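Local coordinates for uncharacterized protein (Arthrobacter sp., PDB 3KOP) that is of unknown function but adopts a cyclophilin-like fold and belongs to the DUF3830 family, at residues F[37-42]-F[150-155]; F[44-49]-F[84-89]; F[26-31]-F[175-180]; F[68-73]-F[128-133]; F[90-95]-F[135-140]. One frame throughout, in Å; residues are numbered along the deposited sequence. Where two conformers were deposited one is given.

Interactions 1, 3 and 4 pair strands in the curled antiparallel sheet of a cyclophilin-like fold; interaction 2 joins a helix start to a loop, and interaction 5 joins two loops. No ligand or active site is known to relate them to. Interactions 1 and 2 are close neighbours, their centres about 9 Å apart, and N150 ND2 of one reaches G84 O of the other at 2.8 Å. Interactions 4 and 5 adjoin likewise, with centres about 10 Å apart and N69 N lying 2.8 Å from N137 OD1. Interaction 3 meets interaction 4 through L179 O and N73 ND2, 2.9 Å apart, but stays about 12 Å, nearest atoms, from interaction 2. Interaction 1 touches each of the other four.

Interaction 1 (F[37-42]-F[150-155]); sequences ALLLDD and NVFATI
With CG anti to its carbonyl carbon (chi1 -63°), L40 lays its side chain over the backbone of 151-153, whereas F152, whose CG sits between backbone N and carbonyl carbon (chi1 76°), sends its ring to the other face of the sheet, beside L39. On the first of these faces L40 CD1 lies 3.9 Å from V151 CG1, and CB and CG of L40 rest against the carbonyl of F152. On the opposite face, L39 reaches forward with a single branch: its CD1 meets the edge of the F152 ring near the ring plane, 4.0 Å from CD2, and also touches CB of A153. A37 continues this layer, its CB 4.0 Å from A153 CB and a little further from CG1 of I155. Strands 33-39 and 145-157 are an antiparallel pair in the curled sheet of the cyclophilin-like fold, and 145-157 carries a classic beta bulge where F152 and A153 both face V97. L38 and T154 form the hydrogen-bonded pair, with L38 N 2.8 Å from T154 O and T154 N answering to L38 O. Two residues on, L40 N gives a straighter bond to F152 O (167° at the hydrogen), although the donor stands above the carbonyl plane. L40 itself centres an inverse gamma turn, and beyond it the chain leads into helix 45-54, whose T47 and V51 pack on the F152 ring.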
# COMPACT_ATOMS: atom_id res chain seq x y z
N ALA F 37 24.58 -6.75 -18.38
CA ALA F 37 23.14 -6.62 -18.48
C ALA F 37 22.74 -6.43 -19.92
O ALA F 37 23.40 -5.72 -20.67
CB ALA F 37 22.65 -5.44 -17.62
N LEU F 38 21.64 -7.09 -20.29
CA LEU F 38 21.00 -6.93 -21.56
C LEU F 38 20.14 -5.70 -21.50
O LEU F 38 19.31 -5.53 -20.62
CB LEU F 38 20.13 -8.12 -21.86
CG LEU F 38 19.19 -8.01 -23.03
CD1 LEU F 38 20.03 -8.07 -24.36
CD2 LEU F 38 18.14 -9.12 -22.97
N LEU F 39 20.30 -4.85 -22.51
CA LEU F 39 19.52 -3.65 -22.61
C LEU F 39 18.16 -3.99 -23.23
O LEU F 39 18.10 -4.67 -24.22
CB LEU F 39 20.29 -2.69 -23.48
CG LEU F 39 20.48 -1.30 -23.02
CD1 LEU F 39 20.97 -1.23 -21.57
CD2 LEU F 39 21.47 -0.59 -23.98
N LEU F 40 17.07 -3.50 -22.62
CA LEU F 40 15.72 -3.92 -23.00
C LEU F 40 15.15 -3.00 -24.09
O LEU F 40 14.21 -2.22 -23.87
CB LEU F 40 14.80 -3.99 -21.77
CG LEU F 40 15.20 -5.01 -20.69
CD1 LEU F 40 14.23 -4.84 -19.52
CD2 LEU F 40 15.27 -6.50 -21.20
N ASP F 41 15.77 -3.10 -25.27
CA ASP F 41 15.38 -2.29 -26.44
C ASP F 41 13.99 -2.61 -26.92
O ASP F 41 13.35 -1.74 -27.52
CB ASP F 41 16.39 -2.47 -27.58
CG ASP F 41 17.66 -1.71 -27.33
OD1 ASP F 41 17.55 -0.51 -27.10
OD2 ASP F 41 18.76 -2.28 -27.38
N ASP F 42 13.49 -3.82 -26.66
CA ASP F 42 12.11 -4.17 -27.01
C ASP F 42 11.05 -3.45 -26.15
O ASP F 42 10.18 -2.80 -26.68
CB ASP F 42 11.88 -5.70 -27.02
CG ASP F 42 12.24 -6.42 -25.70
OD1 ASP F 42 12.86 -5.85 -24.74
OD2 ASP F 42 11.91 -7.62 -25.64
N ASN F 150 11.82 2.94 -14.21
CA ASN F 150 11.81 2.34 -15.57
C ASN F 150 12.79 1.17 -15.58
O ASN F 150 13.99 1.35 -15.33
CB ASN F 150 12.28 3.32 -16.67
CG ASN F 150 11.31 4.46 -16.94
OD1 ASN F 150 10.28 4.60 -16.29
ND2 ASN F 150 11.62 5.26 -17.97
N VAL F 151 12.31 -0.04 -15.86
CA VAL F 151 13.19 -1.21 -15.93
C VAL F 151 13.74 -1.26 -17.35
O VAL F 151 12.99 -1.50 -18.32
CB VAL F 151 12.44 -2.55 -15.61
CG1 VAL F 151 13.39 -3.77 -15.82
CG2 VAL F 151 11.83 -2.56 -14.20
N PHE F 152 15.04 -1.04 -17.50
CA PHE F 152 15.61 -0.89 -18.86
C PHE F 152 16.72 -1.88 -19.20
O PHE F 152 17.21 -1.91 -20.33
CB PHE F 152 16.11 0.57 -19.07
CG PHE F 152 17.42 0.89 -18.37
CD1 PHE F 152 17.43 1.38 -17.07
CD2 PHE F 152 18.63 0.71 -19.03
CE1 PHE F 152 18.59 1.67 -16.44
CE2 PHE F 152 19.81 1.00 -18.38
CZ PHE F 152 19.80 1.47 -17.08
N ALA F 153 17.11 -2.69 -18.23
CA ALA F 153 18.09 -3.72 -18.46
C ALA F 153 17.93 -4.84 -17.46
O ALA F 153 17.30 -4.67 -16.38
CB ALA F 153 19.49 -3.17 -18.43
N THR F 154 18.45 -6.00 -17.84
CA THR F 154 18.41 -7.15 -16.96
C THR F 154 19.75 -7.85 -16.95
O THR F 154 20.35 -8.13 -18.00
CB THR F 154 17.28 -8.11 -17.34
OG1 THR F 154 17.04 -8.99 -16.24
CG2 THR F 154 17.62 -8.91 -18.61
N ILE F 155 20.25 -8.08 -15.74
CA ILE F 155 21.58 -8.68 -15.55
C ILE F 155 21.55 -10.13 -16.03
O ILE F 155 20.75 -10.94 -15.55
CB ILE F 155 22.08 -8.52 -14.10
CG1 ILE F 155 22.24 -7.02 -13.77
CG2 ILE F 155 23.43 -9.24 -13.89
CD1 ILE F 155 22.47 -6.72 -12.31

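Interaction 2 (F[44-49]-F[84-89]); sequences APRTSK and GAENTT
E86 points its carboxylate at the start of helix 45-54, where A44 holds the N-cap position and R46 and T47 offer backbone N-H groups of the first turn. The E86 chain runs straight out, chi1 of -164° carrying CG away from the backbone N and the rest extended beyond, and this brings both oxygens to the helix end. OE2 takes the N-H of R46, with N 2.9 Å away, and OE1 takes the N-H of T47, with N 2.7 Å away; each uses its syn lone pair, so the two-pronged carboxylate spans two successive N-H groups, which holds its rotation. T47 and E86 run alongside one another, head to tail, and the T47 hydroxyl comes round to OE1 on its anti side, giving that oxygen a second donor. The negative group would probably be steadied by the positive end of the helix. R46 meets the same carboxylate differently, its guanidinium plane turned 30° from that of E86, with OE2 over one face. The resulting salt bridge is long, R46 NH1 to E86 OE2 3.8 Å, and works by charge alone, since no N-H points at the oxygen. R46 NE bonds P83 O and NH1 bonds N105 of the third subunit, while R46 NH2 lies 3.2 Å from A85 O. Around the cap, A44 CB lies 3.7 Å from E86 OE1, and the ring of P45 presses on the other oxygen, its CD 3.1 Å from OE2.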
# COMPACT_ATOMS: atom_id res chain seq x y z
N ALA F 44 11.74 -1.21 -23.30
CA ALA F 44 12.17 0.09 -22.77
C ALA F 44 13.07 0.77 -23.82
O ALA F 44 14.24 1.10 -23.52
CB ALA F 44 12.99 -0.08 -21.47
N PRO F 45 12.55 0.98 -25.05
CA PRO F 45 13.41 1.55 -26.12
C PRO F 45 13.89 2.94 -25.81
O PRO F 45 15.05 3.25 -26.09
CB PRO F 45 12.49 1.57 -27.35
CG PRO F 45 11.07 1.55 -26.78
CD PRO F 45 11.21 0.66 -25.56
N ARG F 46 13.03 3.80 -25.26
CA ARG F 46 13.43 5.18 -25.00
C ARG F 46 14.51 5.26 -23.90
O ARG F 46 15.48 6.00 -24.02
CB ARG F 46 12.24 6.06 -24.66
CG ARG F 46 11.18 6.15 -25.75
CD ARG F 46 10.23 7.31 -25.50
NE ARG F 46 9.59 7.25 -24.17
CZ ARG F 46 8.48 6.55 -23.90
NH1 ARG F 46 7.89 5.82 -24.85
NH2 ARG F 46 7.95 6.57 -22.68
N THR F 47 14.30 4.54 -22.81
CA THR F 47 15.25 4.59 -21.69
C THR F 47 16.58 3.92 -22.07
O THR F 47 17.65 4.40 -21.68
CB THR F 47 14.65 3.89 -20.44
OG1 THR F 47 13.32 4.38 -20.21
CG2 THR F 47 15.50 4.09 -19.22
N SER F 48 16.50 2.81 -22.82
CA SER F 48 17.70 2.09 -23.24
C SER F 48 18.57 2.99 -24.12
O SER F 48 19.79 3.07 -23.92
CB SER F 48 17.37 0.81 -23.99
OG SER F 48 16.68 -0.12 -23.16
N LYS F 49 17.93 3.71 -25.04
CA LYS F 49 18.65 4.66 -25.90
C LYS F 49 19.27 5.79 -25.10
O LYS F 49 20.44 6.15 -25.33
CB LYS F 49 17.71 5.24 -26.96
CG LYS F 49 18.33 6.38 -27.80
CD LYS F 49 17.44 6.73 -28.97
CE LYS F 49 17.96 8.00 -29.68
NZ LYS F 49 19.43 7.90 -30.08
N GLY F 84 10.41 9.66 -19.74
CA GLY F 84 9.10 9.47 -19.13
C GLY F 84 8.88 8.03 -18.69
O GLY F 84 9.75 7.17 -18.86
N ALA F 85 7.69 7.77 -18.16
CA ALA F 85 7.35 6.42 -17.64
C ALA F 85 7.44 5.38 -18.76
O ALA F 85 6.83 5.53 -19.82
CB ALA F 85 5.96 6.40 -16.98
N GLU F 86 8.24 4.34 -18.54
CA GLU F 86 8.42 3.28 -19.55
C GLU F 86 8.79 1.98 -18.84
O GLU F 86 9.78 1.96 -18.08
CB GLU F 86 9.54 3.69 -20.53
CG GLU F 86 9.55 2.88 -21.82
CD GLU F 86 10.76 3.20 -22.74
OE1 GLU F 86 11.88 3.38 -22.23
OE2 GLU F 86 10.55 3.23 -23.97
N ASN F 87 8.02 0.92 -19.09
CA ASN F 87 8.26 -0.39 -18.50
C ASN F 87 8.48 -0.32 -16.99
O ASN F 87 9.42 -0.93 -16.46
CB ASN F 87 9.47 -1.05 -19.17
CG ASN F 87 9.51 -2.54 -19.00
OD1 ASN F 87 8.50 -3.21 -19.16
ND2 ASN F 87 10.70 -3.09 -18.74
N THR F 88 7.62 0.42 -16.31
CA THR F 88 7.84 0.71 -14.91
C THR F 88 7.48 -0.45 -13.99
O THR F 88 6.64 -1.34 -14.31
CB THR F 88 7.09 1.98 -14.49
OG1 THR F 88 5.70 1.72 -14.51
CG2 THR F 88 7.38 3.18 -15.48
N THR F 89 8.16 -0.44 -12.85
CA THR F 89 7.85 -1.32 -11.75
C THR F 89 7.86 -0.56 -10.40
O THR F 89 8.58 0.45 -10.22
CB THR F 89 8.84 -2.52 -11.68
OG1 THR F 89 8.37 -3.50 -10.76
CG2 THR F 89 10.24 -2.01 -11.29

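Interaction 3 (F[26-31]-F[175-180]); sequences ITLEKR and RDETLT
E177 is where this contact packs tightly, its carboxylate tucked under the turn at 29-31. A bend at chi2 (55°) swings the carboxylate round to that turn, where OE1 accepts K30 N at 2.8 Å and also the N-H of the next residue, T178. OE2 accepts R31 N at 2.9 Å through its syn lone pair, and R31 NH1 on the anti side, a salt bridge of 3.0 Å lying in the guanidinium plane. Beyond it the antiparallel pair takes over: T27 and T180 exchange backbone bonds, E29 N reaches T178 O, and I26 CG2 lies 3.7 Å from L179 CD1. E29 folds back so that OE2 receives the T180 hydroxyl at 2.7 Å, a hydroxyl that also bonds S58. The outer side is looser. K30 stretches past D176 with its CD 3.5 Å from D176 O, and a water links R31 NH1 to R175 O. Inward, L28 rests on helix 159-172, which also supplies D168 to R31 NE, while V61 of strand 57-63 and I71 of strand 70-76 touch L179.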
# COMPACT_ATOMS: atom_id res chain seq x y z
N ILE F 26 28.23 -3.23 -15.78
CA ILE F 26 27.93 -2.52 -14.57
C ILE F 26 28.98 -2.95 -13.55
O ILE F 26 29.08 -4.12 -13.21
CB ILE F 26 26.54 -2.84 -14.04
CG1 ILE F 26 25.47 -2.60 -15.11
CG2 ILE F 26 26.25 -2.00 -12.79
CD1 ILE F 26 24.03 -3.13 -14.73
N THR F 27 29.76 -1.98 -13.09
CA THR F 27 31.02 -2.24 -12.40
C THR F 27 31.11 -1.44 -11.12
O THR F 27 30.76 -0.25 -11.11
CB THR F 27 32.24 -1.83 -13.29
OG1 THR F 27 32.21 -2.57 -14.53
CG2 THR F 27 33.57 -2.10 -12.56
N LEU F 28 31.59 -2.10 -10.06
CA LEU F 28 32.03 -1.46 -8.85
C LEU F 28 33.55 -1.35 -8.93
O LEU F 28 34.25 -2.36 -8.96
CB LEU F 28 31.60 -2.26 -7.62
CG LEU F 28 30.09 -2.25 -7.34
CD1 LEU F 28 29.68 -3.38 -6.37
CD2 LEU F 28 29.65 -0.89 -6.81
N GLU F 29 34.05 -0.13 -8.95
CA GLU F 29 35.45 0.10 -9.34
C GLU F 29 36.43 -0.28 -8.27
O GLU F 29 37.51 -0.75 -8.58
CB GLU F 29 35.68 1.57 -9.65
CG GLU F 29 34.75 2.17 -10.68
CD GLU F 29 35.19 1.95 -12.09
OE1 GLU F 29 35.91 0.97 -12.37
OE2 GLU F 29 34.80 2.78 -12.94
N LYS F 30 36.09 -0.03 -7.01
CA LYS F 30 37.00 -0.31 -5.90
C LYS F 30 36.99 -1.79 -5.59
O LYS F 30 38.05 -2.42 -5.52
CB LYS F 30 36.59 0.49 -4.66
CG LYS F 30 37.49 0.32 -3.47
CD LYS F 30 37.10 1.30 -2.38
CE LYS F 30 37.90 1.10 -1.09
NZ LYS F 30 37.10 0.27 -0.12
N ARG F 31 35.82 -2.38 -5.43
CA ARG F 31 35.78 -3.83 -5.26
C ARG F 31 36.17 -4.61 -6.54
O ARG F 31 36.48 -5.80 -6.47
CB ARG F 31 34.42 -4.27 -4.72
CG ARG F 31 34.14 -3.80 -3.29
CD ARG F 31 32.69 -3.82 -2.96
NE ARG F 31 32.46 -3.53 -1.55
CZ ARG F 31 32.53 -2.32 -1.01
NH1 ARG F 31 32.75 -1.23 -1.75
NH2 ARG F 31 32.33 -2.18 0.30
N ARG F 175 32.30 3.95 0.94
CA ARG F 175 33.41 4.91 0.85
C ARG F 175 34.33 4.59 -0.30
O ARG F 175 34.84 3.48 -0.39
CB ARG F 175 34.28 4.90 2.11
CG ARG F 175 33.59 5.36 3.36
CD ARG F 175 33.01 6.75 3.22
NE ARG F 175 32.31 7.11 4.45
CZ ARG F 175 31.58 8.20 4.60
NH1 ARG F 175 31.43 9.06 3.60
NH2 ARG F 175 30.97 8.43 5.77
N ASP F 176 34.57 5.58 -1.15
CA ASP F 176 35.50 5.50 -2.27
C ASP F 176 35.05 4.48 -3.30
O ASP F 176 35.83 4.08 -4.15
CB ASP F 176 36.93 5.20 -1.79
CG ASP F 176 37.46 6.29 -0.88
OD1 ASP F 176 37.19 7.49 -1.17
OD2 ASP F 176 38.13 5.97 0.14
N GLU F 177 33.79 4.07 -3.23
CA GLU F 177 33.29 3.08 -4.15
C GLU F 177 32.51 3.82 -5.18
O GLU F 177 31.76 4.74 -4.84
CB GLU F 177 32.43 2.02 -3.45
CG GLU F 177 31.94 0.89 -4.35
CD GLU F 177 33.06 0.17 -5.09
OE1 GLU F 177 33.50 0.68 -6.16
OE2 GLU F 177 33.47 -0.93 -4.64
N THR F 178 32.69 3.41 -6.43
CA THR F 178 32.07 4.07 -7.59
C THR F 178 31.31 3.02 -8.39
O THR F 178 31.82 1.91 -8.62
CB THR F 178 33.17 4.72 -8.48
OG1 THR F 178 33.91 5.66 -7.70
CG2 THR F 178 32.58 5.43 -9.67
N LEU F 179 30.11 3.38 -8.83
CA LEU F 179 29.31 2.52 -9.69
C LEU F 179 29.31 3.06 -11.13
O LEU F 179 28.87 4.20 -11.41
CB LEU F 179 27.87 2.45 -9.16
CG LEU F 179 26.87 1.61 -9.95
CD1 LEU F 179 27.22 0.10 -9.93
CD2 LEU F 179 25.44 1.87 -9.44
N THR F 180 29.77 2.23 -12.05
CA THR F 180 30.00 2.64 -13.43
C THR F 180 29.18 1.83 -14.43
O THR F 180 29.24 0.59 -14.45
CB THR F 180 31.50 2.55 -13.78
OG1 THR F 180 32.22 3.45 -12.93
CG2 THR F 180 31.74 2.95 -15.25
O HOH W 1 31.13 -0.60 -16.16
O HOH W 2 33.71 0.94 -0.03

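Interaction 4 (F[68-73]-F[128-133]); sequences RNEIYN and DLAVFY
The Y133 ring lies with one face under N69, a CH-pi contact whose CB stands 4.0 Å from the ring centroid and almost on the normal; I71 N is at the ring's edge. On the other face of the sheet, E70 CG makes a second CH-pi contact over one face of the F132 ring, 4.1 Å from its centroid and offset toward the rim. E70 is extended, and its carboxylate is nearly parallel to that ring. A water placed over the centre of the Y72 ring donates to both E70 OE2 and D128 OD2, at 2.7 Å each, probably easing the approach of two carboxylates. D128 OD1, 3.3 Å from Y72 CB, is buried without a polar partner in the model. Residues 70-73 and 128-132 are antiparallel neighbours in the curled sheet, with I71/V131 and N73/L129 as hydrogen-bonded pairs, and Y133 N meets N69 O. Strand 57-63 flanks 70-76, strand 96-103 flanks 125-132, and helix 159-172 packs on I71 and Y133, whose hydroxyl bonds H63 and K65 of the fourth subunit.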
# COMPACT_ATOMS: atom_id res chain seq x y z
N ARG F 68 15.26 -1.63 -0.42
CA ARG F 68 15.78 -2.89 0.06
C ARG F 68 17.01 -3.39 -0.65
O ARG F 68 18.09 -2.89 -0.35
CB ARG F 68 14.71 -3.96 0.23
CG ARG F 68 15.18 -4.96 1.29
CD ARG F 68 14.13 -5.92 1.50
NE ARG F 68 14.37 -6.79 2.62
CZ ARG F 68 13.59 -7.81 2.92
NH1 ARG F 68 12.52 -8.03 2.18
NH2 ARG F 68 13.84 -8.58 3.98
N ASN F 69 16.90 -4.38 -1.56
CA ASN F 69 18.08 -4.98 -2.18
C ASN F 69 18.52 -4.21 -3.41
O ASN F 69 18.46 -4.68 -4.56
CB ASN F 69 17.84 -6.45 -2.44
CG ASN F 69 17.59 -7.21 -1.16
OD1 ASN F 69 18.46 -7.24 -0.30
ND2 ASN F 69 16.39 -7.76 -1.01
N GLU F 70 18.97 -3.00 -3.12
CA GLU F 70 19.29 -2.00 -4.14
C GLU F 70 20.64 -1.30 -3.89
O GLU F 70 20.96 -0.90 -2.76
CB GLU F 70 18.23 -0.93 -4.09
CG GLU F 70 18.42 0.12 -5.16
CD GLU F 70 17.70 1.43 -4.89
OE1 GLU F 70 17.40 1.73 -3.70
OE2 GLU F 70 17.49 2.17 -5.90
N ILE F 71 21.41 -1.10 -4.97
CA ILE F 71 22.47 -0.09 -4.97
C ILE F 71 22.19 0.85 -6.14
O ILE F 71 21.48 0.49 -7.06
CB ILE F 71 23.92 -0.67 -5.05
CG1 ILE F 71 24.13 -1.54 -6.30
CG2 ILE F 71 24.27 -1.40 -3.77
CD1 ILE F 71 25.62 -1.71 -6.77
N TYR F 72 22.73 2.07 -6.08
CA TYR F 72 22.46 3.03 -7.14
C TYR F 72 23.50 4.14 -7.14
O TYR F 72 24.29 4.27 -6.20
CB TYR F 72 21.06 3.61 -6.98
CG TYR F 72 20.88 4.41 -5.73
CD1 TYR F 72 20.58 3.80 -4.51
CD2 TYR F 72 21.05 5.82 -5.75
CE1 TYR F 72 20.42 4.54 -3.36
CE2 TYR F 72 20.88 6.57 -4.58
CZ TYR F 72 20.58 5.92 -3.40
OH TYR F 72 20.41 6.61 -2.24
N ASN F 73 23.53 4.91 -8.23
CA ASN F 73 24.28 6.14 -8.27
C ASN F 73 23.32 7.24 -8.69
O ASN F 73 22.16 6.96 -9.07
CB ASN F 73 25.55 6.02 -9.15
CG ASN F 73 25.27 5.91 -10.66
OD1 ASN F 73 24.17 6.18 -11.12
ND2 ASN F 73 26.29 5.49 -11.42
N ASP F 128 18.76 8.68 -11.29
CA ASP F 128 19.10 7.57 -10.39
C ASP F 128 19.17 6.33 -11.26
O ASP F 128 18.17 5.96 -11.87
CB ASP F 128 18.01 7.46 -9.33
CG ASP F 128 18.22 6.36 -8.33
OD1 ASP F 128 18.77 5.26 -8.66
OD2 ASP F 128 17.75 6.56 -7.17
N LEU F 129 20.35 5.72 -11.34
CA LEU F 129 20.56 4.46 -12.02
C LEU F 129 20.79 3.39 -10.96
O LEU F 129 21.73 3.50 -10.17
CB LEU F 129 21.73 4.52 -12.99
CG LEU F 129 21.56 5.55 -14.12
CD1 LEU F 129 22.91 5.77 -14.93
CD2 LEU F 129 20.41 5.17 -15.03
N ALA F 130 19.91 2.40 -10.95
CA ALA F 130 19.81 1.44 -9.85
C ALA F 130 19.89 0.00 -10.31
O ALA F 130 19.39 -0.36 -11.37
CB ALA F 130 18.49 1.68 -9.02
N VAL F 131 20.51 -0.81 -9.45
CA VAL F 131 20.64 -2.23 -9.64
C VAL F 131 19.96 -2.92 -8.46
O VAL F 131 20.26 -2.63 -7.30
CB VAL F 131 22.14 -2.63 -9.67
CG1 VAL F 131 22.32 -4.15 -9.59
CG2 VAL F 131 22.78 -2.08 -10.94
N PHE F 132 19.05 -3.83 -8.77
CA PHE F 132 18.43 -4.66 -7.76
C PHE F 132 19.06 -6.04 -7.72
O PHE F 132 19.14 -6.73 -8.74
CB PHE F 132 16.93 -4.67 -7.97
CG PHE F 132 16.32 -3.39 -7.62
CD1 PHE F 132 15.93 -3.15 -6.30
CD2 PHE F 132 16.21 -2.40 -8.56
CE1 PHE F 132 15.36 -1.94 -5.96
CE2 PHE F 132 15.69 -1.17 -8.21
CZ PHE F 132 15.24 -0.94 -6.92
N TYR F 133 19.60 -6.39 -6.57
CA TYR F 133 20.42 -7.61 -6.43
C TYR F 133 19.74 -8.71 -5.67
O TYR F 133 20.27 -9.79 -5.59
CB TYR F 133 21.78 -7.29 -5.81
CG TYR F 133 21.76 -6.81 -4.38
CD1 TYR F 133 21.86 -7.70 -3.32
CD2 TYR F 133 21.68 -5.43 -4.09
CE1 TYR F 133 21.85 -7.26 -1.99
CE2 TYR F 133 21.68 -4.98 -2.77
CZ TYR F 133 21.77 -5.90 -1.73
OH TYR F 133 21.78 -5.47 -0.44
O HOH W 3 17.05 4.73 -5.25

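Interaction 5 (F[90-95]-F[135-140]); sequences VTPIPG and RNNLLL
Two irregular loops of the cyclophilin-like fold run side by side here, roughly antiparallel: residues 90-95 lead into strand 96-103, and the loop 135-140 comes after strand 125-132. V90 and L139 begin the pairing: L139 N points at V90 O at 2.9 Å, a nearly straight bond, and the two side chains pack at their CB atoms. The P92 ring then wedges between two partners, its CG 3.8 Å from L139 CD1 and 3.9 Å from N137 CB. In N137, chi1 (-48°) and chi2 (-67°) together bring ND2 to P92 O, 2.9 Å away. That oxygen lies in the amide plane of N137, while the donor stands well above the carbonyl plane of P92. A water sits beside it, donating to P92 O at 2.7 Å and accepting from N137 N. Further along, P94 sets its ring carbons against R135, CG 3.9 Å from CB, while the guanidinium leads away to a salt bridge with D96 of the second subunit and to a bond from NE to N136 OD1 that lies in the guanidinium plane. ND2 of N137 also serves G134 O, and OD1 accepts from N69 N, so both ends of the amide are committed and its orientation is fixed. P92 and P94 have no N-H to give, and the two direct hydrogen bonds across the contact both end on carbonyls of 90-95, V90 O and P92 O.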
# COMPACT_ATOMS: atom_id res chain seq x y z
N VAL F 90 7.04 -1.03 -9.47
CA VAL F 90 7.26 -0.71 -8.06
C VAL F 90 7.67 -1.92 -7.24
O VAL F 90 7.82 -1.83 -6.02
CB VAL F 90 6.09 0.02 -7.40
CG1 VAL F 90 5.98 1.46 -8.03
CG2 VAL F 90 4.76 -0.79 -7.53
N THR F 91 7.84 -3.05 -7.94
CA THR F 91 8.22 -4.32 -7.38
C THR F 91 9.43 -4.83 -8.15
O THR F 91 9.34 -5.84 -8.83
CB THR F 91 7.05 -5.36 -7.46
OG1 THR F 91 6.58 -5.50 -8.81
CG2 THR F 91 5.88 -4.95 -6.57
N PRO F 92 10.59 -4.13 -8.03
CA PRO F 92 11.74 -4.61 -8.76
C PRO F 92 12.26 -5.97 -8.27
O PRO F 92 12.16 -6.30 -7.07
CB PRO F 92 12.78 -3.51 -8.53
CG PRO F 92 12.40 -2.89 -7.24
CD PRO F 92 10.93 -3.02 -7.13
N ILE F 93 12.81 -6.72 -9.20
CA ILE F 93 13.22 -8.10 -8.96
C ILE F 93 14.72 -8.30 -9.19
O ILE F 93 15.38 -7.41 -9.75
CB ILE F 93 12.42 -9.06 -9.84
CG1 ILE F 93 12.88 -8.97 -11.29
CG2 ILE F 93 10.95 -8.76 -9.68
CD1 ILE F 93 12.16 -10.03 -12.22
N PRO F 94 15.27 -9.45 -8.71
CA PRO F 94 16.72 -9.61 -8.85
C PRO F 94 17.12 -9.49 -10.31
O PRO F 94 16.47 -10.04 -11.18
CB PRO F 94 16.97 -11.03 -8.33
CG PRO F 94 15.84 -11.30 -7.37
CD PRO F 94 14.67 -10.57 -7.97
N GLY F 95 18.16 -8.75 -10.56
CA GLY F 95 18.66 -8.52 -11.90
C GLY F 95 18.14 -7.29 -12.60
O GLY F 95 18.68 -6.92 -13.62
N ARG F 135 15.45 -9.91 -3.88
CA ARG F 135 14.01 -9.89 -4.11
C ARG F 135 13.26 -9.22 -2.94
O ARG F 135 13.86 -8.76 -1.97
CB ARG F 135 13.44 -11.30 -4.35
CG ARG F 135 13.60 -12.29 -3.17
CD ARG F 135 12.86 -13.61 -3.46
NE ARG F 135 11.43 -13.35 -3.57
CZ ARG F 135 10.59 -14.06 -4.31
NH1 ARG F 135 11.03 -15.12 -5.02
NH2 ARG F 135 9.30 -13.71 -4.37
N ASN F 136 11.93 -9.19 -3.08
CA ASN F 136 11.01 -8.71 -2.05
C ASN F 136 11.30 -7.23 -1.73
O ASN F 136 11.46 -6.85 -0.59
CB ASN F 136 11.06 -9.61 -0.80
CG ASN F 136 10.46 -10.98 -1.05
OD1 ASN F 136 10.00 -11.27 -2.19
ND2 ASN F 136 10.45 -11.83 -0.00
N ASN F 137 11.39 -6.43 -2.79
CA ASN F 137 11.67 -4.98 -2.70
C ASN F 137 10.41 -4.22 -3.02
O ASN F 137 9.64 -4.64 -3.89
CB ASN F 137 12.71 -4.60 -3.76
CG ASN F 137 13.90 -5.54 -3.78
OD1 ASN F 137 14.69 -5.61 -2.82
ND2 ASN F 137 14.03 -6.27 -4.86
N LEU F 138 10.19 -3.08 -2.36
CA LEU F 138 9.09 -2.18 -2.72
C LEU F 138 9.63 -0.78 -2.95
O LEU F 138 10.37 -0.22 -2.11
CB LEU F 138 8.02 -2.18 -1.63
CG LEU F 138 7.22 -3.45 -1.43
CD1 LEU F 138 6.49 -3.38 -0.06
CD2 LEU F 138 6.19 -3.59 -2.59
N LEU F 139 9.27 -0.22 -4.10
CA LEU F 139 9.66 1.12 -4.48
C LEU F 139 8.63 2.11 -3.94
O LEU F 139 7.74 2.65 -4.64
CB LEU F 139 9.87 1.24 -5.99
CG LEU F 139 11.30 0.84 -6.44
CD1 LEU F 139 11.37 0.71 -7.95
CD2 LEU F 139 12.36 1.88 -5.94
N LEU F 140 8.76 2.32 -2.64
CA LEU F 140 7.79 3.08 -1.85
C LEU F 140 8.52 3.71 -0.68
O LEU F 140 9.29 3.03 -0.01
CB LEU F 140 6.73 2.10 -1.34
CG LEU F 140 5.68 2.50 -0.33
CD1 LEU F 140 4.94 3.68 -0.75
CD2 LEU F 140 4.71 1.33 -0.11
O HOH W 4 10.14 -6.91 -5.40